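Local atomic coordinates of LPXTG cell wall surface protein (Streptococcus gordonii, PDB entry 4IGB), a protein that is displayed on the streptococcal cell wall through a peptidoglycan anchor and probably acts as an adhesin, its N-terminal region forming two beta-rich domains. Residues H56-L60 with M166-F170. Residues are numbered along the deposited sequence; the frame is centred on the assembly and turned at random.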
loop_
_atom_site.group_PDB
_atom_site.type_symbol
_atom_site.label_atom_id
_atom_site.label_comp_id
_atom_site.label_asym_id
_atom_site.label_seq_id
_atom_site.Cartn_x
_atom_site.Cartn_y
_atom_site.Cartn_z
ATOM N N HIS B 56 -29.974 -0.924 3.169
ATOM C CA HIS B 56 -30.385 -2.237 3.639
ATOM C C HIS B 56 -29.469 -3.284 3.021
ATOM O O HIS B 56 -29.181 -3.234 1.826
ATOM C CB HIS B 56 -31.841 -2.512 3.267
ATOM C CG HIS B 56 -32.818 -1.611 3.955
ATOM N ND1 HIS B 56 -33.478 -1.973 5.110
ATOM C CD2 HIS B 56 -33.243 -0.362 3.656
ATOM C CE1 HIS B 56 -34.270 -0.988 5.490
ATOM N NE2 HIS B 56 -34.147 0.003 4.624
ATOM N N TYR B 57 -29.004 -4.223 3.836
ATOM C CA TYR B 57 -28.061 -5.228 3.365
ATOM C C TYR B 57 -28.723 -6.336 2.553
ATOM O O TYR B 57 -29.565 -7.076 3.058
ATOM C CB TYR B 57 -27.282 -5.834 4.534
ATOM C CG TYR B 57 -26.261 -6.862 4.103
ATOM C CD1 TYR B 57 -24.985 -6.482 3.714
ATOM C CD2 TYR B 57 -26.577 -8.214 4.077
ATOM C CE1 TYR B 57 -24.052 -7.416 3.316
ATOM C CE2 TYR B 57 -25.649 -9.156 3.681
ATOM C CZ TYR B 57 -24.388 -8.751 3.301
ATOM O OH TYR B 57 -23.460 -9.686 2.907
ATOM N N GLU B 58 -28.324 -6.442 1.290
ATOM C CA GLU B 58 -28.766 -7.534 0.412
ATOM C C GLU B 58 -30.219 -7.465 -0.096
ATOM O O GLU B 58 -30.475 -7.667 -1.293
ATOM C CB GLU B 58 -28.495 -8.909 1.046
ATOM C CG GLU B 58 -28.932 -10.062 0.145
ATOM C CD GLU B 58 -28.375 -11.400 0.572
ATOM O OE1 GLU B 58 -28.014 -11.549 1.758
ATOM O OE2 GLU B 58 -28.289 -12.298 -0.291
ATOM N N TYR B 59 -31.158 -7.203 0.810
ATOM C CA TYR B 59 -32.580 -7.118 0.472
ATOM C C TYR B 59 -33.209 -5.909 1.143
ATOM O O TYR B 59 -32.843 -5.561 2.259
ATOM C CB TYR B 59 -33.332 -8.369 0.939
ATOM C CG TYR B 59 -32.867 -9.661 0.315
ATOM C CD1 TYR B 59 -33.155 -9.956 -1.010
ATOM C CD2 TYR B 59 -32.157 -10.598 1.060
ATOM C CE1 TYR B 59 -32.739 -11.142 -1.588
ATOM C CE2 TYR B 59 -31.733 -11.790 0.490
ATOM C CZ TYR B 59 -32.030 -12.055 -0.837
ATOM O OH TYR B 59 -31.613 -13.233 -1.412
ATOM N N LEU B 60 -34.168 -5.285 0.471
ATOM C CA LEU B 60 -34.894 -4.164 1.056
ATOM C C LEU B 60 -35.468 -4.525 2.425
ATOM O O LEU B 60 -35.398 -3.732 3.369
ATOM C CB LEU B 60 -36.010 -3.714 0.124
ATOM C CG LEU B 60 -36.787 -2.490 0.588
ATOM C CD1 LEU B 60 -35.831 -1.376 1.019
ATOM C CD2 LEU B 60 -37.716 -2.019 -0.523
ATOM N N MET B 166 -30.092 -6.964 -8.949
ATOM C CA MET B 166 -30.293 -8.410 -8.990
ATOM C C MET B 166 -29.561 -9.142 -7.875
ATOM O O MET B 166 -28.398 -8.847 -7.591
ATOM C CB MET B 166 -29.812 -8.973 -10.326
ATOM C CG MET B 166 -30.582 -8.484 -11.508
ATOM S SD MET B 166 -29.988 -9.278 -13.017
ATOM C CE MET B 166 -31.116 -8.516 -14.182
ATOM N N ASN B 167 -30.245 -10.104 -7.258
ATOM C CA ASN B 167 -29.623 -10.988 -6.283
ATOM C C ASN B 167 -29.273 -12.337 -6.891
ATOM O O ASN B 167 -30.121 -13.000 -7.487
ATOM C CB ASN B 167 -30.544 -11.213 -5.081
ATOM C CG ASN B 167 -30.765 -9.955 -4.280
ATOM O OD1 ASN B 167 -31.695 -9.187 -4.553
ATOM N ND2 ASN B 167 -29.916 -9.737 -3.275
ATOM N N LYS B 168 -28.023 -12.740 -6.732
ATOM C CA LYS B 168 -27.622 -14.086 -7.105
ATOM C C LYS B 168 -27.907 -14.374 -8.561
ATOM O O LYS B 168 -28.311 -15.485 -8.905
ATOM C CB LYS B 168 -28.345 -15.117 -6.232
ATOM C CG LYS B 168 -28.064 -14.970 -4.751
ATOM C CD LYS B 168 -29.020 -15.834 -3.931
ATOM C CE LYS B 168 -28.799 -15.644 -2.446
ATOM N NZ LYS B 168 -29.831 -16.378 -1.665
ATOM N N ALA B 169 -27.695 -13.378 -9.414
ATOM C CA ALA B 169 -27.866 -13.545 -10.858
ATOM C C ALA B 169 -26.533 -13.744 -11.592
ATOM O O ALA B 169 -26.438 -14.539 -12.536
ATOM C CB ALA B 169 -28.608 -12.359 -11.436
ATOM N N PHE B 170 -25.509 -13.008 -11.172
ATOM C CA PHE B 170 -24.169 -13.163 -11.737
ATOM C C PHE B 170 -23.170 -13.153 -10.594
ATOM O O PHE B 170 -23.347 -12.406 -9.630
ATOM C CB PHE B 170 -23.791 -11.983 -12.654
ATOM C CG PHE B 170 -24.705 -11.774 -13.835
ATOM C CD1 PHE B 170 -24.336 -12.209 -15.095
ATOM C CD2 PHE B 170 -25.894 -11.095 -13.695
ATOM C CE1 PHE B 170 -25.150 -12.004 -16.179
ATOM C CE2 PHE B 170 -26.713 -10.886 -14.774
ATOM C CZ PHE B 170 -26.344 -11.346 -16.021
HETATM O O HOH W 1 -32.136 -6.760 -3.235
HETATM O O HOH W 2 -27.893 -11.511 -3.123
#
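N167 turns its amide at the 56-60 loop by placing CG opposite its own carbonyl carbon (chi1 -66°), while in E58 a CG anti to the backbone N and an extended chain carry the carboxylate to within reach of a water shared with that amide. The amide's ND2 donates to the carbonyl O of E58 at 2.9 Å, a nearly straight bond (165° at the hydrogen); the acceptor lies close to the amide plane, but the donor comes in tilted from the carbonyl plane. A water sits within hydrogen-bonding distance of both E58 O and N167 OD1, bridging them. A second water accepts from N167 ND2 at 2.7 Å and donates to E58 OE2, so ND2 serves a carbonyl and a water at once, which should fix the rotation of the amide. The contact joins two loops of the N1 domain: 56-60 leaves the short strand 56-57, paired antiparallel with 157-158, and 166-170 leads into strand 170-182 of the large antiparallel sheet. Helix 122-129 ties down the second loop: E127 OE2 accepts from N167 N, and Q123 NE2 donates to N167 O. Y59 brings CE1 to 3.5 Å from N167 CG, ring and amide planes 25° apart. K168, extended, passes the hydroxyl end of Y59 at about a right angle, its NZ 3.6 Å from Y59 OH. From E58 OE2 that NZ stands 4.6 Å away, too far for a salt bridge, though the opposite charges probably still attract.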